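Local coordinates for adenosine monophosphate-protein transferase (Sulfolobus tokodaii, PDB 2EKM) that is of unproven function but belongs to the adenosine-specific kinase family, and so probably handles adenosine or an adenine nucleotide, at residues Gly141-Glu145 with Ala146-Glu150; Glu153-Lys157 with Phe158-Arg162; Leu67-Leu70 with Ala71-Thr74. One frame throughout, in Å; residues are numbered along the deposited sequence.

Contact 1: Gly141-Glu145 with Ala146-Glu150; sequences GIETE and ADIKE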
loop_
_atom_site.group_PDB
_atom_site.type_symbol
_atom_site.label_atom_id
_atom_site.label_comp_id
_atom_site.label_asym_id
_atom_site.label_seq_id
_atom_site.Cartn_x
_atom_site.Cartn_y
_atom_site.Cartn_z
ATOM N N GLY A 141 -12.934 -22.692 -0.519
ATOM C CA GLY A 141 -13.605 -23.138 0.688
ATOM C C GLY A 141 -12.963 -22.624 1.963
ATOM O O GLY A 141 -12.069 -21.774 1.923
ATOM N N ILE A 142 -13.424 -23.148 3.098
ATOM C CA ILE A 142 -12.914 -22.754 4.408
ATOM C C ILE A 142 -12.222 -23.948 5.062
ATOM O O ILE A 142 -12.788 -25.039 5.120
ATOM C CB ILE A 142 -14.065 -22.273 5.316
ATOM C CG1 ILE A 142 -14.784 -21.098 4.651
ATOM C CG2 ILE A 142 -13.522 -21.865 6.682
ATOM C CD1 ILE A 142 -15.975 -20.584 5.427
ATOM N N GLU A 143 -11.005 -23.741 5.559
ATOM C CA GLU A 143 -10.254 -24.828 6.178
ATOM C C GLU A 143 -10.929 -25.337 7.447
ATOM O O GLU A 143 -11.582 -24.583 8.167
ATOM C CB GLU A 143 -8.820 -24.387 6.501
ATOM C CG GLU A 143 -8.663 -23.665 7.834
ATOM C CD GLU A 143 -7.218 -23.319 8.146
ATOM O OE1 GLU A 143 -6.335 -24.181 7.939
ATOM O OE2 GLU A 143 -6.966 -22.190 8.612
ATOM N N THR A 144 -10.755 -26.627 7.709
ATOM C CA THR A 144 -11.335 -27.275 8.880
ATOM C C THR A 144 -10.291 -27.400 9.987
ATOM O O THR A 144 -9.129 -27.040 9.798
ATOM C CB THR A 144 -11.817 -28.692 8.534
ATOM O OG1 THR A 144 -10.683 -29.506 8.199
ATOM C CG2 THR A 144 -12.774 -28.658 7.343
ATOM N N GLU A 145 -10.709 -27.916 11.139
ATOM C CA GLU A 145 -9.795 -28.105 12.258
ATOM C C GLU A 145 -8.666 -29.020 11.808
ATOM O O GLU A 145 -7.505 -28.814 12.161
ATOM C CB GLU A 145 -10.525 -28.729 13.451
ATOM C CG GLU A 145 -11.424 -27.772 14.216
ATOM C CD GLU A 145 -10.665 -26.585 14.791
ATOM O OE1 GLU A 145 -9.457 -26.735 15.081
ATOM O OE2 GLU A 145 -11.278 -25.509 14.966
ATOM N N ALA A 146 -9.016 -30.030 11.017
ATOM C CA ALA A 146 -8.031 -30.972 10.501
ATOM C C ALA A 146 -7.004 -30.220 9.661
ATOM O O ALA A 146 -5.802 -30.446 9.798
ATOM C CB ALA A 146 -8.717 -32.044 9.659
ATOM N N ASP A 147 -7.480 -29.329 8.791
ATOM C CA ASP A 147 -6.594 -28.533 7.942
ATOM C C ASP A 147 -5.666 -27.684 8.809
ATOM O O ASP A 147 -4.467 -27.590 8.554
ATOM C CB ASP A 147 -7.402 -27.601 7.025
ATOM C CG ASP A 147 -8.203 -28.352 5.976
ATOM O OD1 ASP A 147 -7.668 -29.326 5.407
ATOM O OD2 ASP A 147 -9.360 -27.954 5.708
ATOM N N ILE A 148 -6.240 -27.064 9.833
ATOM C CA ILE A 148 -5.490 -26.219 10.753
ATOM C C ILE A 148 -4.329 -26.983 11.384
ATOM O O ILE A 148 -3.210 -26.477 11.467
ATOM C CB ILE A 148 -6.416 -25.682 11.868
ATOM C CG1 ILE A 148 -7.458 -24.740 11.254
ATOM C CG2 ILE A 148 -5.596 -24.982 12.946
ATOM C CD1 ILE A 148 -8.458 -24.186 12.254
ATOM N N LYS A 149 -4.603 -28.206 11.825
ATOM C CA LYS A 149 -3.582 -29.037 12.448
ATOM C C LYS A 149 -2.437 -29.303 11.476
ATOM O O LYS A 149 -1.269 -29.334 11.866
ATOM C CB LYS A 149 -4.205 -30.358 12.912
ATOM C CG LYS A 149 -3.231 -31.348 13.520
ATOM C CD LYS A 149 -3.977 -32.540 14.105
ATOM C CE LYS A 149 -3.019 -33.610 14.608
ATOM N NZ LYS A 149 -2.217 -34.187 13.497
ATOM N N GLU A 150 -2.772 -29.475 10.203
ATOM C CA GLU A 150 -1.758 -29.749 9.198
ATOM C C GLU A 150 -0.880 -28.544 8.846
ATOM O O GLU A 150 0.331 -28.690 8.694
ATOM C CB GLU A 150 -2.410 -30.304 7.932
ATOM C CG GLU A 150 -1.405 -30.833 6.923
ATOM C CD GLU A 150 -2.063 -31.541 5.757
ATOM O OE1 GLU A 150 -2.912 -32.425 6.005
ATOM O OE2 GLU A 150 -1.725 -31.220 4.596
#
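Asp147 OD2 is gripped twice by Thr144. The stronger bond comes from the backbone, Thr144 N to Asp147 OD2 at 2.8 Å, nearly straight at the hydrogen (169°) and arriving on the anti side of the carboxylate, somewhat out of its plane. The second, from the hydroxyl Thr144 OG1 to the same oxygen, is weak. In return Thr144 OG1 accepts the backbone N-H of Asp147, with 3.3 Å between OG1 and N. Threonine can play both parts because its hydroxyl lies between its own N and carbonyl carbon (chi1 66°), facing the first turn; aspartate is short enough for its carboxylate to fold back to the N-H just before the helix. A carboxylate at this end would probably also gain from the helix dipole.

Behind the cap the regular helix bonds begin, with Ile148 N to Thr144 O at 2.9 Å and Lys149 N to Glu145 O at 3.0 Å. Ile148 also packs against the incoming chain. Its CG1 lies 3.4 Å from Glu143 CD, the two side chains crossing at about a right angle, while the bent side chain of Glu145 runs alongside Ile148 and brings OE1 to 3.9 Å from its CD1. Glu143 CB closes on Asp147 CB at 3.6 Å. The polar end of buried Glu143 is satisfied by salt bridges to Arg151 and to Arg59 of the second subunit. Trp60 of that subunit packs on Glu145 and Ile148, and Gly141 and Ile142 join one of its strands in a parallel ladder. The reciprocal bonds of Thr144 and Asp147 are those of a capping box, with Thr144 as the N-cap of helix 145-157.

Contact 2: Glu153-Lys157 with Phe158-Arg162; sequences ELLRK and FGYKR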
loop_
_atom_site.group_PDB
_atom_site.type_symbol
_atom_site.label_atom_id
_atom_site.label_comp_id
_atom_site.label_asym_id
_atom_site.label_seq_id
_atom_site.Cartn_x
_atom_site.Cartn_y
_atom_site.Cartn_z
ATOM N N GLU A 153 1.635 -28.074 11.594
ATOM C CA GLU A 153 2.729 -29.037 11.490
ATOM C C GLU A 153 3.672 -28.631 10.364
ATOM O O GLU A 153 4.889 -28.791 10.461
ATOM C CB GLU A 153 2.180 -30.440 11.216
ATOM C CG GLU A 153 1.194 -30.923 12.265
ATOM C CD GLU A 153 0.788 -32.371 12.066
ATOM O OE1 GLU A 153 0.409 -32.737 10.932
ATOM O OE2 GLU A 153 0.844 -33.141 13.050
ATOM N N LEU A 154 3.099 -28.098 9.294
ATOM C CA LEU A 154 3.873 -27.666 8.139
ATOM C C LEU A 154 4.942 -26.632 8.509
ATOM O O LEU A 154 6.112 -26.786 8.157
ATOM C CB LEU A 154 2.930 -27.087 7.081
ATOM C CG LEU A 154 3.561 -26.570 5.789
ATOM C CD1 LEU A 154 4.297 -27.699 5.093
ATOM C CD2 LEU A 154 2.478 -26.000 4.884
ATOM N N LEU A 155 4.540 -25.579 9.214
ATOM C CA LEU A 155 5.480 -24.531 9.605
ATOM C C LEU A 155 6.546 -25.045 10.568
ATOM O O LEU A 155 7.694 -24.605 10.530
ATOM C CB LEU A 155 4.735 -23.354 10.240
ATOM C CG LEU A 155 3.761 -22.609 9.324
ATOM C CD1 LEU A 155 3.241 -21.381 10.039
ATOM C CD2 LEU A 155 4.459 -22.215 8.030
ATOM N N ARG A 156 6.164 -25.980 11.430
ATOM C CA ARG A 156 7.110 -26.543 12.378
ATOM C C ARG A 156 8.084 -27.490 11.688
ATOM O O ARG A 156 9.255 -27.560 12.061
ATOM C CB ARG A 156 6.349 -27.234 13.513
ATOM C CG ARG A 156 5.709 -26.208 14.434
ATOM C CD ARG A 156 4.407 -26.665 15.053
ATOM N NE ARG A 156 3.735 -25.551 15.724
ATOM C CZ ARG A 156 3.253 -24.477 15.100
ATOM N NH1 ARG A 156 3.359 -24.360 13.781
ATOM N NH2 ARG A 156 2.670 -23.509 15.797
ATOM N N LYS A 157 7.610 -28.199 10.667
ATOM C CA LYS A 157 8.472 -29.113 9.923
ATOM C C LYS A 157 9.530 -28.325 9.163
ATOM O O LYS A 157 10.654 -28.790 8.991
ATOM C CB LYS A 157 7.657 -29.957 8.931
ATOM C CG LYS A 157 6.865 -31.085 9.575
ATOM C CD LYS A 157 6.106 -31.901 8.536
ATOM C CE LYS A 157 5.302 -33.012 9.196
ATOM N NZ LYS A 157 4.439 -33.753 8.227
ATOM N N PHE A 158 9.173 -27.133 8.702
ATOM C CA PHE A 158 10.129 -26.314 7.970
ATOM C C PHE A 158 10.921 -25.385 8.885
ATOM O O PHE A 158 11.703 -24.561 8.418
ATOM C CB PHE A 158 9.423 -25.513 6.874
ATOM C CG PHE A 158 9.028 -26.342 5.681
ATOM C CD1 PHE A 158 7.992 -27.266 5.767
ATOM C CD2 PHE A 158 9.707 -26.208 4.471
ATOM C CE1 PHE A 158 7.634 -28.047 4.666
ATOM C CE2 PHE A 158 9.358 -26.985 3.362
ATOM C CZ PHE A 158 8.318 -27.905 3.462
ATOM N N GLY A 159 10.705 -25.523 10.188
ATOM C CA GLY A 159 11.435 -24.726 11.160
ATOM C C GLY A 159 11.079 -23.264 11.359
ATOM O O GLY A 159 11.845 -22.536 11.992
ATOM N N TYR A 160 9.940 -22.819 10.840
ATOM C CA TYR A 160 9.547 -21.423 11.010
ATOM C C TYR A 160 8.952 -21.174 12.390
ATOM O O TYR A 160 9.093 -20.088 12.948
ATOM C CB TYR A 160 8.544 -21.015 9.926
ATOM C CG TYR A 160 9.171 -20.870 8.557
ATOM C CD1 TYR A 160 10.195 -19.950 8.337
ATOM C CD2 TYR A 160 8.751 -21.659 7.487
ATOM C CE1 TYR A 160 10.789 -19.819 7.083
ATOM C CE2 TYR A 160 9.338 -21.537 6.229
ATOM C CZ TYR A 160 10.356 -20.616 6.035
ATOM O OH TYR A 160 10.948 -20.500 4.801
ATOM N N LYS A 161 8.296 -22.196 12.933
ATOM C CA LYS A 161 7.668 -22.122 14.250
ATOM C C LYS A 161 8.003 -23.386 15.039
ATOM O O LYS A 161 8.386 -24.405 14.462
ATOM C CB LYS A 161 6.147 -22.032 14.106
ATOM C CG LYS A 161 5.636 -20.859 13.285
ATOM C CD LYS A 161 5.668 -19.565 14.079
ATOM C CE LYS A 161 5.070 -18.411 13.282
ATOM N NZ LYS A 161 5.093 -17.146 14.063
ATOM N N ARG A 162 7.859 -23.312 16.358
ATOM C CA ARG A 162 8.107 -24.455 17.228
ATOM C C ARG A 162 6.761 -24.954 17.741
ATOM O O ARG A 162 6.668 -26.145 18.104
ATOM C CB ARG A 162 8.996 -24.066 18.413
ATOM C CG ARG A 162 10.446 -23.760 18.057
ATOM C CD ARG A 162 11.092 -24.905 17.296
ATOM N NE ARG A 162 12.546 -24.783 17.254
ATOM C CZ ARG A 162 13.339 -25.523 16.485
ATOM N NH1 ARG A 162 12.818 -26.439 15.681
ATOM N NH2 ARG A 162 14.653 -25.359 16.531
ATOM O OXT ARG A 162 5.818 -24.135 17.781
HETATM O O HOH W 1 9.993 -26.458 14.470
#
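Arg156 and Lys161 meet where the chain folds back over the last turn of the helix. Lys161 CB sits over one face of the Arg156 guanidinium, 3.6 Å from NH1 and offset toward the rim, and Lys161 O comes within 3.2 Å of Arg156 CA in a CA-H...O contact. Lys161 CG lies alongside Leu155, 4.0 Å from its CB, before the lysine chain bends at chi2 (-78°) and carries its amine to Asp31 and Glu34 of the second subunit. On another side of the turn Leu154 CD1 touches Phe158 CE1 at 3.4 Å, while Leu154 O approaches the edge of that ring. The two apolar side chains pack on each other beside Leu154 O, at the flank of the last turn.

The backbone sets these positions. Phe158 N still makes a helical bond to Leu154 O, but Gly159 takes positive phi (75°), easily reached without a side chain, and the chain reverses. Tyr160 N then bonds to Leu155 O at 2.9 Å and Gly159 N to Arg156 O at 3.1 Å, the two bonds of a Schellman motif; a weak one from Lys161 N also reaches Leu155 O. One water donates to Arg156 O and Lys161 O and accepts from Arg162 NH1, tying the tail to the turn. Farther out, Tyr160 meets Phe25 of the second subunit edge-to-face.

The C-terminal carboxylate completes the contact: Arg162 OXT lies 3.3 Å from Arg156 NE, well out of the guanidinium plane, so this salt bridge rests on charge alone. Arg156 has a second acidic partner, Glu30 of the second subunit, met through NH2. The chain's terminal negative charge is therefore probably balanced in part by Arg156, an arginine that also serves the subunit interface.

Contact 3: Leu67-Leu70 with Ala71-Thr74; sequences LIKL and AQQT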
loop_
_atom_site.group_PDB
_atom_site.type_symbol
_atom_site.label_atom_id
_atom_site.label_comp_id
_atom_site.label_asym_id
_atom_site.label_seq_id
_atom_site.Cartn_x
_atom_site.Cartn_y
_atom_site.Cartn_z
ATOM N N LEU A 67 18.479 -12.738 -12.869
ATOM C CA LEU A 67 17.416 -12.110 -12.086
ATOM C C LEU A 67 17.244 -10.659 -12.519
ATOM O O LEU A 67 16.133 -10.128 -12.516
ATOM C CB LEU A 67 17.730 -12.180 -10.586
ATOM C CG LEU A 67 17.775 -13.590 -9.995
ATOM C CD1 LEU A 67 17.975 -13.506 -8.485
ATOM C CD2 LEU A 67 16.485 -14.331 -10.329
ATOM N N ILE A 68 18.349 -10.021 -12.891
ATOM C CA ILE A 68 18.299 -8.637 -13.352
ATOM C C ILE A 68 17.467 -8.571 -14.637
ATOM O O ILE A 68 16.604 -7.711 -14.782
ATOM C CB ILE A 68 19.727 -8.086 -13.612
ATOM C CG1 ILE A 68 20.458 -7.901 -12.277
ATOM C CG2 ILE A 68 19.662 -6.761 -14.358
ATOM C CD1 ILE A 68 21.933 -7.503 -12.411
ATOM N N LYS A 69 17.721 -9.495 -15.561
ATOM C CA LYS A 69 16.985 -9.531 -16.826
ATOM C C LYS A 69 15.489 -9.725 -16.603
ATOM O O LYS A 69 14.666 -9.088 -17.258
ATOM C CB LYS A 69 17.524 -10.648 -17.728
ATOM C CG LYS A 69 18.851 -10.312 -18.397
ATOM C CD LYS A 69 19.281 -11.418 -19.351
ATOM C CE LYS A 69 20.420 -10.965 -20.257
ATOM N NZ LYS A 69 21.658 -10.611 -19.509
ATOM N N LEU A 70 15.138 -10.609 -15.680
ATOM C CA LEU A 70 13.737 -10.850 -15.374
ATOM C C LEU A 70 13.102 -9.552 -14.878
ATOM O O LEU A 70 12.023 -9.171 -15.322
ATOM C CB LEU A 70 13.611 -11.933 -14.302
ATOM C CG LEU A 70 13.931 -13.349 -14.779
ATOM C CD1 LEU A 70 13.994 -14.301 -13.592
ATOM C CD2 LEU A 70 12.861 -13.788 -15.771
ATOM N N ALA A 71 13.781 -8.876 -13.958
ATOM C CA ALA A 71 13.280 -7.616 -13.409
ATOM C C ALA A 71 13.080 -6.583 -14.514
ATOM O O ALA A 71 12.068 -5.889 -14.546
ATOM C CB ALA A 71 14.250 -7.076 -12.359
ATOM N N GLN A 72 14.056 -6.482 -15.413
ATOM C CA GLN A 72 13.984 -5.535 -16.524
ATOM C C GLN A 72 12.768 -5.820 -17.406
ATOM O O GLN A 72 11.990 -4.921 -17.729
ATOM C CB GLN A 72 15.260 -5.623 -17.375
ATOM C CG GLN A 72 16.524 -5.071 -16.702
ATOM C CD GLN A 72 17.792 -5.370 -17.494
ATOM O OE1 GLN A 72 18.845 -4.776 -17.254
ATOM N NE2 GLN A 72 17.697 -6.304 -18.433
ATOM N N GLN A 73 12.614 -7.081 -17.793
ATOM C CA GLN A 73 11.507 -7.497 -18.646
ATOM C C GLN A 73 10.152 -7.199 -18.014
ATOM O O GLN A 73 9.291 -6.580 -18.637
ATOM C CB GLN A 73 11.637 -8.991 -18.957
ATOM C CG GLN A 73 12.894 -9.318 -19.748
ATOM C CD GLN A 73 13.314 -10.771 -19.637
ATOM O OE1 GLN A 73 14.358 -11.160 -20.154
ATOM N NE2 GLN A 73 12.507 -11.579 -18.959
ATOM N N THR A 74 9.967 -7.636 -16.774
ATOM C CA THR A 74 8.715 -7.402 -16.074
ATOM C C THR A 74 8.429 -5.906 -15.926
ATOM O O THR A 74 7.293 -5.471 -16.096
ATOM C CB THR A 74 8.733 -8.097 -14.692
ATOM O OG1 THR A 74 8.790 -9.517 -14.890
ATOM C CG2 THR A 74 7.482 -7.755 -13.887
#
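Gln72 lies back along the preceding turn, over Ile68 and Lys69. Its CB is 3.5 Å from Lys69 O, and CG comes closer still to a carbonyl, 3.3 Å from Ile68 O. CD is 3.8 Å from the same Ile68 O, with Ile68 CG2 next to it. At the tip the amide divides: OE1 rests 3.6 Å from Ile68 CG2, whereas NE2 turns to Lys69 CA at 3.7 Å. This course follows from CG standing beside the backbone N (chi1 -70°) with the chain extended beyond it. Glutamine suits the place, its methylenes covering the turn and its polar amide suiting a partly exposed position.

Gln73 repeats the pattern one residue on, its CG 3.1 Å from Lys69 O and its NE2 near Leu70 CD2. Regular helix bonds run beneath, the straightest from Thr74 N to Leu70 O at 2.9 Å and 175°. Ala71, small enough to let the helix lie close to the sheet, places CB 3.4 Å from Ile68 O. The hydroxyl of buried Thr74 bonds to Tyr87.

Helix 65-78 thus lies against the five-stranded antiparallel sheet: Leu67, Leu70 and Ala71 pack on Tyr87 and Thr74 on Val85 of strand 83-89, Ala71 also meets Ala48 of strand 44-50, and Ile68 and Gln72 meet Trp60 of strand 57-62.

From the N terminus, contact 3 comes first, within helix 65-78 and about 11 Å from the chain's centre. Contacts 1 and 2 follow much later, at the two ends of helix 145-157, their centres 16 Å apart. Since each joins consecutive segments, none closes a long loop; they run in series without nesting or crossing. Contact 1 joins the turn that follows the short strand 141-142 to the start of the last helix, and contact 2 ties the end of that helix to the C-terminal tail; both touch the second subunit. Contact 3 stands apart, about 29 Å and 17 Å from contacts 1 and 2 between nearest atoms, yet its Gln72 packs on Ile142 of the third subunit.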